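Local coordinates for internalin C2 (Listeria monocytogenes serotype 4b str. F2365, PDB 4FHO), which probably takes part in host-cell adhesion or invasion, as an internalin-family protein whose leucine-rich repeats form a likely binding surface for partner proteins, at residues 140-144 against 145-149; 104-107 against 108-111. All coordinates share one frame; numbering follows the deposited sequence.

Contact 1. Residues 140-144 against 145-149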
loop_
_atom_site.group_PDB
_atom_site.type_symbol
_atom_site.label_atom_id
_atom_site.label_comp_id
_atom_site.label_asym_id
_atom_site.label_seq_id
_atom_site.Cartn_x
_atom_site.Cartn_y
_atom_site.Cartn_z
ATOM N N LEU A 140 2.195 -6.037 1.656
ATOM C CA LEU A 140 1.033 -5.269 2.055
ATOM C C LEU A 140 1.132 -4.863 3.515
ATOM O O LEU A 140 1.254 -5.729 4.373
ATOM C CB LEU A 140 -0.241 -6.074 1.789
ATOM C CG LEU A 140 -1.571 -5.370 2.088
ATOM C CD1 LEU A 140 -1.710 -4.009 1.379
ATOM C CD2 LEU A 140 -2.747 -6.280 1.736
ATOM N N TYR A 141 1.096 -3.553 3.782
ATOM C CA TYR A 141 0.993 -3.028 5.149
ATOM C C TYR A 141 -0.403 -2.461 5.383
ATOM O O TYR A 141 -0.793 -1.485 4.747
ATOM C CB TYR A 141 2.027 -1.934 5.423
ATOM C CG TYR A 141 3.467 -2.245 5.094
ATOM C CD1 TYR A 141 3.970 -2.060 3.800
ATOM C CD2 TYR A 141 4.366 -2.666 6.092
ATOM C CE1 TYR A 141 5.322 -2.319 3.498
ATOM C CE2 TYR A 141 5.711 -2.939 5.795
ATOM C CZ TYR A 141 6.182 -2.757 4.502
ATOM O OH TYR A 141 7.495 -3.006 4.200
ATOM N N LEU A 142 -1.118 -3.032 6.347
ATOM C CA LEU A 142 -2.451 -2.574 6.748
ATOM C C LEU A 142 -2.540 -2.152 8.225
ATOM O O LEU A 142 -3.632 -2.018 8.757
ATOM C CB LEU A 142 -3.448 -3.696 6.450
ATOM C CG LEU A 142 -3.686 -4.006 4.965
ATOM C CD1 LEU A 142 -4.654 -5.183 4.796
ATOM C CD2 LEU A 142 -4.203 -2.812 4.171
ATOM N N ASP A 143 -1.393 -1.873 8.849
ATOM C CA ASP A 143 -1.301 -1.632 10.299
ATOM C C ASP A 143 -1.952 -0.337 10.721
ATOM O O ASP A 143 -1.978 0.597 9.948
ATOM C CB ASP A 143 0.162 -1.548 10.755
ATOM C CG ASP A 143 0.947 -2.758 10.349
ATOM O OD1 ASP A 143 0.914 -3.763 11.072
ATOM O OD2 ASP A 143 1.528 -2.717 9.251
ATOM N N LEU A 144 -2.467 -0.304 11.951
ATOM C CA LEU A 144 -2.946 0.939 12.594
ATOM C C LEU A 144 -4.185 1.531 11.868
ATOM O O LEU A 144 -4.276 2.725 11.618
ATOM C CB LEU A 144 -1.805 1.955 12.750
ATOM C CG LEU A 144 -0.588 1.482 13.583
ATOM C CD1 LEU A 144 0.705 2.224 13.226
ATOM C CD2 LEU A 144 -0.950 1.691 15.032
ATOM N N ASN A 145 -5.108 0.654 11.518
ATOM C CA ASN A 145 -6.398 0.995 10.939
ATOM C C ASN A 145 -7.496 0.403 11.839
ATOM O O ASN A 145 -7.251 0.138 13.022
ATOM C CB ASN A 145 -6.392 0.507 9.482
ATOM C CG ASN A 145 -5.495 1.359 8.599
ATOM O OD1 ASN A 145 -5.696 2.544 8.498
ATOM N ND2 ASN A 145 -4.489 0.755 7.987
ATOM N N GLN A 146 -8.711 0.240 11.326
ATOM C CA GLN A 146 -9.795 -0.408 12.078
ATOM C C GLN A 146 -10.432 -1.490 11.212
ATOM O O GLN A 146 -11.645 -1.559 11.081
ATOM C CB GLN A 146 -10.811 0.640 12.558
ATOM C CG GLN A 146 -10.180 1.684 13.475
ATOM C CD GLN A 146 -11.135 2.754 13.965
ATOM O OE1 GLN A 146 -12.350 2.562 14.014
ATOM N NE2 GLN A 146 -10.577 3.900 14.340
ATOM N N ILE A 147 -9.576 -2.339 10.640
ATOM C CA ILE A 147 -9.973 -3.400 9.732
ATOM C C ILE A 147 -10.385 -4.615 10.564
ATOM O O ILE A 147 -9.700 -4.998 11.518
ATOM C CB ILE A 147 -8.824 -3.791 8.769
ATOM C CG1 ILE A 147 -8.469 -2.602 7.844
ATOM C CG2 ILE A 147 -9.200 -5.036 7.937
ATOM C CD1 ILE A 147 -7.078 -2.682 7.253
ATOM N N THR A 148 -11.507 -5.213 10.187
ATOM C CA THR A 148 -12.040 -6.423 10.800
ATOM C C THR A 148 -11.900 -7.619 9.859
ATOM O O THR A 148 -11.340 -8.628 10.240
ATOM C CB THR A 148 -13.515 -6.219 11.223
ATOM O OG1 THR A 148 -14.290 -5.766 10.104
ATOM C CG2 THR A 148 -13.611 -5.161 12.300
ATOM N N ASN A 149 -12.360 -7.479 8.618
ATOM C CA ASN A 149 -12.502 -8.593 7.677
ATOM C C ASN A 149 -11.302 -8.679 6.711
ATOM O O ASN A 149 -11.008 -7.709 6.035
ATOM C CB ASN A 149 -13.819 -8.409 6.895
ATOM C CG ASN A 149 -14.235 -9.639 6.104
ATOM O OD1 ASN A 149 -13.664 -10.724 6.241
ATOM N ND2 ASN A 149 -15.266 -9.479 5.293
#
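Asn145 turns its side-chain amide back against the chain that precedes it and donates a hydrogen bond from ND2 to the backbone O of Leu142, three residues earlier. Asn145 ND2 lies 3.0 Å from Leu142 O, and the bond is nearly straight (N-H...O 161°). The acceptor lies close to the plane of the Asn145 amide, but ND2 sits well above the carbonyl plane of Leu142 and not on a lone pair. CG of Asn145 is anti to its own carbonyl carbon (chi1 -72°), which folds the amide back beside Leu144: Asn145 CG is 3.5 Å from the Leu144 carbonyl C. Asp143 O is 3.2 Å from Asn145 ND2 but badly placed to accept, so no bond forms.

This is the asparagine of the leucine-rich repeat, at the corner where the chain leaves strand 139-141. Its amide is buried and well satisfied. ND2 also donates to Leu120 O, and OD1 accepts from Thr123 N, both in the preceding repeat turn. From the following repeat turn, Asn167 ND2 donates to the same Leu142 O, so two asparagines meet on one carbonyl.

Two residues on, Ile147 points back toward the strand end. It touches with the tip of its long branch: Ile147 CD1 lies 3.9 Å from Leu142 CB. The same Ile147 CD1 is 3.8 Å from Leu142 O. The branch is extended (chi2 158°) and crosses from one arm of the turn to the other. Leu142 and Ile147 are both buried and face the interior of the repeat stack. The backbone N of Ile147 donates to Asn167 OD1.

Contact 2. Residues 104-107 against 108-111; sequences KNVS and AIAG
Ile109 has its CG1 between its own backbone N and carbonyl carbon (chi1 71°), which swings that branch back over Val106. Ile109 CG1 lies 3.3 Å from Val106 O. The same Ile109 CG1 is 4.0 Å from Val106 CB. Both side chains are buried and both also touch Leu131 of the next repeat turn.

The backbone follows a 3-10 path. Ile109 N donates to Val106 O at 3.2 Å, and Ala110 N donates to Ser107 O at 3.3 Å, both nearly straight. The methyl of Ala110 also rests against that serine carbonyl, with Ala110 CB 3.6 Å from Ser107 O. Ala108 turns its methyl to Leu84 of the preceding repeat turn. This short 3-10 turn lies on the side of the repeat away from the parallel sheet.

At the start of the turn, Asn105 OD1 accepts a hydrogen bond from the backbone N of Ser107, two residues on, making an Asx turn. Ser107 N is 3.1 Å from Asn105 OD1, in the carbonyl plane and on a lone pair. The serine hydroxyl is rotated beside its own backbone N (chi1 -62°). From there Ser107 OG donates to Asn105 OD1 at 3.2 Å, but from above the carbonyl plane. Two donors thus grip one amide oxygen.

Asn105 and Ser107 therefore make a polar entry to the turn, while Val106 and Ile109 join the hydrophobic core. Asn105 OD1 takes up the backbone N-H of Ser107 where the 3-10 turn starts.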
loop_
_atom_site.group_PDB
_atom_site.type_symbol
_atom_site.label_atom_id
_atom_site.label_comp_id
_atom_site.label_asym_id
_atom_site.label_seq_id
_atom_site.Cartn_x
_atom_site.Cartn_y
_atom_site.Cartn_z
ATOM N N LYS A 104 -9.454 7.131 4.444
ATOM C CA LYS A 104 -10.782 6.691 4.880
ATOM C C LYS A 104 -11.293 5.479 4.114
ATOM O O LYS A 104 -11.892 4.597 4.697
ATOM C CB LYS A 104 -11.839 7.812 4.895
ATOM C CG LYS A 104 -11.457 9.038 5.721
ATOM C CD LYS A 104 -11.997 9.008 7.152
ATOM C CE LYS A 104 -12.394 10.389 7.650
ATOM N NZ LYS A 104 -11.180 11.227 7.810
ATOM N N ASN A 105 -11.084 5.462 2.805
ATOM C CA ASN A 105 -11.260 4.272 1.988
ATOM C C ASN A 105 -10.199 4.263 0.891
ATOM O O ASN A 105 -9.603 5.295 0.609
ATOM C CB ASN A 105 -12.680 4.262 1.393
ATOM C CG ASN A 105 -12.869 5.310 0.318
ATOM O OD1 ASN A 105 -12.579 5.069 -0.855
ATOM N ND2 ASN A 105 -13.339 6.490 0.713
ATOM N N VAL A 106 -10.026 3.113 0.242
ATOM C CA VAL A 106 -9.091 2.976 -0.894
ATOM C C VAL A 106 -9.801 2.448 -2.165
ATOM O O VAL A 106 -9.211 1.707 -2.946
ATOM C CB VAL A 106 -7.865 2.128 -0.487
ATOM C CG1 VAL A 106 -7.073 2.874 0.580
ATOM C CG2 VAL A 106 -8.286 0.744 -0.017
ATOM N N SER A 107 -11.046 2.875 -2.387
ATOM C CA SER A 107 -11.824 2.473 -3.590
ATOM C C SER A 107 -11.093 2.810 -4.886
ATOM O O SER A 107 -11.077 2.009 -5.820
ATOM C CB SER A 107 -13.215 3.119 -3.597
ATOM O OG SER A 107 -13.964 2.698 -2.471
ATOM N N ALA A 108 -10.438 3.968 -4.908
ATOM C CA ALA A 108 -9.748 4.464 -6.095
ATOM C C ALA A 108 -8.552 3.626 -6.576
ATOM O O ALA A 108 -8.110 3.845 -7.699
ATOM C CB ALA A 108 -9.312 5.923 -5.899
ATOM N N ILE A 109 -8.021 2.711 -5.763
ATOM C CA ILE A 109 -6.881 1.884 -6.195
ATOM C C ILE A 109 -7.238 0.499 -6.738
ATOM O O ILE A 109 -6.330 -0.227 -7.173
ATOM C CB ILE A 109 -5.778 1.786 -5.110
ATOM C CG1 ILE A 109 -6.184 0.932 -3.907
ATOM C CG2 ILE A 109 -5.378 3.178 -4.642
ATOM C CD1 ILE A 109 -4.993 0.446 -3.123
ATOM N N ALA A 110 -8.533 0.140 -6.731
ATOM C CA ALA A 110 -8.982 -1.210 -7.128
ATOM C C ALA A 110 -8.566 -1.653 -8.544
ATOM O O ALA A 110 -8.385 -2.846 -8.784
ATOM C CB ALA A 110 -10.496 -1.382 -6.923
ATOM N N GLY A 111 -8.400 -0.688 -9.453
ATOM C CA GLY A 111 -7.934 -0.938 -10.821
ATOM C C GLY A 111 -6.420 -0.989 -11.002
ATOM O O GLY A 111 -5.949 -1.365 -12.075
#

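In the fold
From the N terminus, the chain passes the cap domain and enters the stacked repeats. After strand 95-97 it reaches contact 2, whose 3-10 turn lies on the return path before strand 117-119. After strand 117-119 the chain runs on into strand 139-141, where contact 1 closes the corner on the way to strand 161-163. The two contacts are in series and neither nest nor cross. The centres of contact 1 and contact 2 are about 14 Å apart. Contact 1 ties the end of a strand in the parallel sheet to the outgoing loop; contact 2 lies on the side of the repeats away from that sheet. Leu120 joins their surroundings, touching Val106 and accepting from Asn145.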